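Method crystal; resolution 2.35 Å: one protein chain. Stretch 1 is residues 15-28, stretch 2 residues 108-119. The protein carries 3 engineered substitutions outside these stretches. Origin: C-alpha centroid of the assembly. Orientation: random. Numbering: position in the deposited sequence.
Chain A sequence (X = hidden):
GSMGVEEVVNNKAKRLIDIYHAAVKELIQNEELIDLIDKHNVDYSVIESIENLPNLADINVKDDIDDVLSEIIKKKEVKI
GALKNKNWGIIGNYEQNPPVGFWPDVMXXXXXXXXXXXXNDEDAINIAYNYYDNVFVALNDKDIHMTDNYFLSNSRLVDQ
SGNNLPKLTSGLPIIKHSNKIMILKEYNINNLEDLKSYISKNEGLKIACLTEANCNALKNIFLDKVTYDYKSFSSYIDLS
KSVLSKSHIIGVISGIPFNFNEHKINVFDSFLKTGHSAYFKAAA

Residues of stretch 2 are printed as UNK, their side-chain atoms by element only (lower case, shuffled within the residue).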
# COMPACT_ATOMS: atom_id res chain seq x y z
N ARG A 15 -1.88 20.27 -4.70
CA ARG A 15 -0.60 20.69 -4.15
C ARG A 15 -0.20 19.82 -2.97
O ARG A 15 0.98 19.57 -2.74
CB ARG A 15 -0.66 22.16 -3.74
CG ARG A 15 0.69 22.77 -3.41
CD ARG A 15 0.63 24.28 -3.45
NE ARG A 15 -0.34 24.82 -2.50
CZ ARG A 15 -0.06 25.64 -1.49
NH1 ARG A 15 1.18 26.05 -1.26
NH2 ARG A 15 -1.04 26.06 -0.69
N LEU A 16 -1.20 19.35 -2.21
CA LEU A 16 -0.96 18.43 -1.11
C LEU A 16 -0.36 17.12 -1.62
O LEU A 16 0.57 16.58 -1.03
CB LEU A 16 -2.25 18.16 -0.34
CG LEU A 16 -2.27 17.00 0.66
CD1 LEU A 16 -1.23 17.20 1.76
CD2 LEU A 16 -3.66 16.82 1.25
N ILE A 17 -0.89 16.63 -2.74
CA ILE A 17 -0.40 15.40 -3.35
C ILE A 17 1.01 15.58 -3.90
O ILE A 17 1.85 14.69 -3.79
CB ILE A 17 -1.35 14.92 -4.48
CG1 ILE A 17 -2.69 14.49 -3.89
CG2 ILE A 17 -0.75 13.74 -5.25
CD1 ILE A 17 -3.82 14.49 -4.89
N ASP A 18 1.27 16.75 -4.48
CA ASP A 18 2.56 17.01 -5.12
C ASP A 18 3.68 17.14 -4.10
O ASP A 18 4.75 16.55 -4.26
CB ASP A 18 2.48 18.27 -5.98
CG ASP A 18 1.53 18.12 -7.15
OD1 ASP A 18 1.32 16.98 -7.61
OD2 ASP A 18 0.99 19.15 -7.62
N ILE A 19 3.45 17.93 -3.04
CA ILE A 19 4.47 18.10 -2.02
C ILE A 19 4.67 16.78 -1.28
O ILE A 19 5.76 16.47 -0.81
CB ILE A 19 4.11 19.23 -1.03
CG1 ILE A 19 5.34 19.67 -0.25
CG2 ILE A 19 2.97 18.80 -0.09
CD1 ILE A 19 5.23 21.06 0.34
N TYR A 20 3.60 15.99 -1.19
CA TYR A 20 3.66 14.65 -0.63
C TYR A 20 4.57 13.76 -1.47
O TYR A 20 5.45 13.09 -0.94
CB TYR A 20 2.24 14.07 -0.53
CG TYR A 20 2.15 12.57 -0.42
CD1 TYR A 20 2.23 11.93 0.81
CD2 TYR A 20 1.96 11.79 -1.56
CE1 TYR A 20 2.13 10.55 0.90
CE2 TYR A 20 1.86 10.42 -1.47
CZ TYR A 20 1.94 9.80 -0.25
OH TYR A 20 1.84 8.43 -0.18
N HIS A 21 4.37 13.78 -2.78
CA HIS A 21 5.21 13.00 -3.69
C HIS A 21 6.64 13.51 -3.69
O HIS A 21 7.59 12.73 -3.82
CB HIS A 21 4.65 13.05 -5.12
CG HIS A 21 3.43 12.22 -5.31
ND1 HIS A 21 2.54 12.42 -6.35
CD2 HIS A 21 2.94 11.16 -4.62
CE1 HIS A 21 1.57 11.54 -6.28
NE2 HIS A 21 1.78 10.76 -5.23
N ALA A 22 6.79 14.82 -3.56
CA ALA A 22 8.11 15.44 -3.55
C ALA A 22 8.89 15.03 -2.30
O ALA A 22 10.11 14.84 -2.36
CB ALA A 22 7.98 16.94 -3.62
N ALA A 23 8.19 14.89 -1.19
CA ALA A 23 8.83 14.49 0.06
C ALA A 23 9.32 13.04 -0.05
O ALA A 23 10.44 12.73 0.35
CB ALA A 23 7.87 14.65 1.22
N VAL A 24 8.47 12.18 -0.59
CA VAL A 24 8.83 10.78 -0.81
C VAL A 24 10.07 10.69 -1.68
O VAL A 24 10.98 9.90 -1.42
CB VAL A 24 7.67 10.00 -1.46
CG1 VAL A 24 8.10 8.59 -1.85
CG2 VAL A 24 6.48 9.93 -0.51
N LYS A 25 10.11 11.52 -2.73
CA LYS A 25 11.26 11.56 -3.63
C LYS A 25 12.52 11.90 -2.85
O LYS A 25 13.57 11.28 -3.04
CB LYS A 25 11.02 12.57 -4.75
CG LYS A 25 12.17 12.68 -5.74
CD LYS A 25 11.81 13.60 -6.89
CE LYS A 25 12.95 13.72 -7.89
NZ LYS A 25 12.56 14.54 -9.06
N GLU A 26 12.42 12.89 -1.97
CA GLU A 26 13.55 13.30 -1.15
C GLU A 26 13.94 12.19 -0.17
O GLU A 26 15.13 11.96 0.07
CB GLU A 26 13.23 14.59 -0.40
CG GLU A 26 14.32 15.02 0.56
CD GLU A 26 14.32 16.51 0.83
OE1 GLU A 26 14.42 17.29 -0.14
OE2 GLU A 26 14.21 16.91 2.01
N LEU A 27 12.94 11.52 0.39
CA LEU A 27 13.19 10.44 1.35
C LEU A 27 13.88 9.25 0.68
O LEU A 27 14.53 8.45 1.36
CB LEU A 27 11.87 9.99 1.99
CG LEU A 27 11.31 10.92 3.07
CD1 LEU A 27 9.94 10.44 3.51
CD2 LEU A 27 12.25 11.00 4.27
N ILE A 28 13.74 9.15 -0.63
CA ILE A 28 14.40 8.10 -1.40
C ILE A 28 15.82 8.53 -1.75
O ILE A 28 16.74 7.71 -1.78
CB ILE A 28 13.60 7.77 -2.68
CG1 ILE A 28 12.32 7.04 -2.31
CG2 ILE A 28 14.42 6.91 -3.65
CD1 ILE A 28 11.29 6.96 -3.41
N UNK A 108 5.30 9.83 9.44
CA UNK A 108 5.99 10.83 10.24
C UNK A 108 7.14 11.47 9.46
O UNK A 108 7.26 12.69 9.41
c UNK A 108 5.65 8.64 13.30
c UNK A 108 3.50 8.90 14.28
o UNK A 108 2.53 8.47 15.16
c UNK A 108 5.46 9.76 12.51
c UNK A 108 4.25 10.44 12.63
c UNK A 108 6.52 10.22 11.54
c UNK A 108 4.68 8.21 14.19
c UNK A 108 3.27 10.02 13.51
N UNK A 109 8.00 10.65 8.86
CA UNK A 109 9.16 11.17 8.17
C UNK A 109 8.76 11.93 6.89
O UNK A 109 9.45 12.84 6.46
c UNK A 109 10.18 10.06 7.81
c UNK A 109 9.52 8.98 6.95
c UNK A 109 10.76 9.47 9.09
c UNK A 109 10.50 7.96 6.40
N UNK A 110 7.63 11.55 6.30
CA UNK A 110 7.14 12.25 5.12
C UNK A 110 6.78 13.68 5.50
O UNK A 110 7.16 14.62 4.81
c UNK A 110 5.14 12.48 3.55
c UNK A 110 6.39 10.32 3.69
c UNK A 110 5.27 9.43 3.18
c UNK A 110 5.92 11.54 4.49
N UNK A 111 6.07 13.84 6.62
CA UNK A 111 5.63 15.16 7.06
C UNK A 111 6.72 15.92 7.80
O UNK A 111 6.68 17.15 7.87
c UNK A 111 3.15 14.88 7.09
c UNK A 111 0.80 17.40 4.72
c UNK A 111 4.38 15.03 7.93
c UNK A 111 2.44 13.74 6.86
c UNK A 111 0.54 16.07 4.87
c UNK A 111 1.89 18.01 5.35
c UNK A 111 2.50 15.92 6.34
c UNK A 111 1.40 15.33 5.69
n UNK A 111 1.38 14.00 6.02
c UNK A 111 2.74 17.28 6.16
N UNK A 112 7.70 15.20 8.34
CA UNK A 112 8.89 15.85 8.88
C UNK A 112 9.66 16.50 7.74
O UNK A 112 10.16 17.62 7.87
o UNK A 112 9.54 12.80 12.68
c UNK A 112 9.98 13.27 11.60
c UNK A 112 9.28 14.48 11.01
o UNK A 112 10.97 12.79 11.01
c UNK A 112 9.78 14.84 9.62
N UNK A 113 9.73 15.80 6.61
CA UNK A 113 10.41 16.30 5.42
C UNK A 113 9.64 17.48 4.84
O UNK A 113 10.23 18.48 4.43
c UNK A 113 11.29 15.69 3.13
o UNK A 113 11.25 14.07 4.91
c UNK A 113 10.55 15.19 4.36
N UNK A 114 8.31 17.36 4.80
CA UNK A 114 7.46 18.43 4.30
C UNK A 114 7.60 19.66 5.19
O UNK A 114 7.68 20.79 4.70
c UNK A 114 4.51 16.17 3.20
c UNK A 114 5.05 19.18 4.00
c UNK A 114 5.98 17.99 4.23
c UNK A 114 5.79 16.97 3.11
N UNK A 115 7.65 19.43 6.50
CA UNK A 115 7.76 20.52 7.46
C UNK A 115 9.05 21.31 7.26
O UNK A 115 9.07 22.53 7.43
o UNK A 115 6.41 19.44 9.17
c UNK A 115 7.68 19.99 8.89
N UNK A 116 10.12 20.61 6.90
CA UNK A 116 11.42 21.26 6.72
C UNK A 116 11.50 22.08 5.44
O UNK A 116 12.45 22.82 5.23
c UNK A 116 13.70 17.41 7.67
c UNK A 116 12.94 19.77 8.14
c UNK A 116 14.11 18.80 8.13
n UNK A 116 14.84 16.45 7.70
c UNK A 116 12.54 20.21 6.74
N UNK A 117 10.48 21.95 4.58
CA UNK A 117 10.43 22.74 3.35
C UNK A 117 9.43 23.89 3.48
O UNK A 117 9.75 25.03 3.13
n UNK A 117 10.82 23.51 0.42
c UNK A 117 8.85 22.67 -0.00
n UNK A 117 9.21 23.56 -0.98
c UNK A 117 10.04 21.86 2.16
c UNK A 117 10.40 24.05 -0.71
c UNK A 117 9.87 22.63 0.89
N UNK A 118 8.23 23.60 3.97
CA UNK A 118 7.25 24.65 4.20
C UNK A 118 7.75 25.56 5.30
O UNK A 118 7.74 26.79 5.17
c UNK A 118 5.34 23.18 3.49
c UNK A 118 5.88 24.08 4.60
c UNK A 118 4.90 25.22 4.90
c UNK A 118 3.96 22.56 3.76
N UNK A 119 8.19 24.95 6.40
CA UNK A 119 8.76 25.66 7.53
C UNK A 119 10.25 25.35 7.58
O UNK A 119 10.86 25.07 6.55
c UNK A 119 6.59 25.65 8.83
c UNK A 119 8.04 25.27 8.82
c UNK A 119 5.61 24.71 8.58
c UNK A 119 4.27 25.06 8.59
c UNK A 119 6.21 26.96 9.08
c UNK A 119 3.91 26.37 8.85
c UNK A 119 4.88 27.32 9.09
O HOH W 1 12.90 18.85 3.32

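Position 108 carries one carbon followed by a six-carbon ring bearing a single oxygen; the side chain lies out of reach of stretch 1. It is Tyr108, whose hydroxyl is hydrogen-bonded elsewhere in the structure.

Position 109 has four side-chain carbons, forked at the first, with one arm two carbons long. A carbon of this side chain packs against CD1 of Leu27. The beta-branched pattern identifies Ile109, and the contact runs from its CG1 to Leu27 CD1 at 3.8 Å.

At position 110 the same forked set of four carbons recurs, now surrounded by Tyr20, Ala23, Val24 and Leu27. This is Ile110, a knob seated in the hole that those four residues form. Its CG1 lies 3.6 Å from Leu27 CD1, its CD1 3.9 Å from Val24 CG2, and its CG2 4.0 Å from Tyr20 CD1.

Position 111 shows one carbon leading to fused five- and six-membered rings holding eight carbons and one nitrogen. CA to CB points away from stretch 1, yet the end of the side chain comes nearer, and the edge of the rings meets Leu16 CD1, which lies near the ring plane. Only tryptophan provides such rings; this is Trp111, with CH2 3.6 Å from Leu16 CD1.

Position 112 bears three carbons, the third carrying two oxygens, and touches nothing on stretch 1. It is Glu112.

Position 113 has one carbon carrying one oxygen and one carbon, close to Ala23, Glu26 and Leu27. It is Thr113. Its OG1 donates to Ile109 O one turn back (2.7 Å), so the hydroxyl is satisfied within its own helix; OG1 also lies in van der Waals contact with Leu27 CD2, 3.3 Å away. Its methyl CG2 approaches Glu26 OE2 at 3.4 Å.

Position 114, again four carbons forked at the first, reaches Ile19, Tyr20 and Ala23. It is Ile114, with CG1 3.6 Å from Ala23 CB.

Position 115 holds one carbon and one oxygen, out of reach of stretch 1: Ser115, whose OG donates to Trp111 O at 2.6 Å.

Position 116, four carbons in a row ending in nitrogen, makes no direct contact with stretch 1; it is the exposed Lys116.

Position 117 has one carbon and a five-membered ring of three carbons and two nitrogens, with Ile19 CD1 at the ring edge. This is His117, whose CD2 lies 4.0 Å from Ile19 CD1.

Position 118, a fourth forked set of four carbons, packs on Ile19. It is Ile118, with CG1 3.8 Å from Ile19 CD1.

Position 119, one carbon and an unsubstituted six-carbon ring, is out of reach of stretch 1; it is Phe119, the first residue to leave helical geometry.

The helices cross at 104°, their axes approaching to 8.8 Å, and bury 608 Å² in total. The small side chain of Ala23 accompanies the close backbone approach, Ala23 CA lying 5.8 Å from Ile110 CA. No direct hydrogen bond spans the contact; packing is chiefly apolar, supplemented by a water that donates to Glu26 OE2 (2.7 Å) and Thr113 O (2.9 Å).

Stretch 2 108-119: YIIWETISKHIF
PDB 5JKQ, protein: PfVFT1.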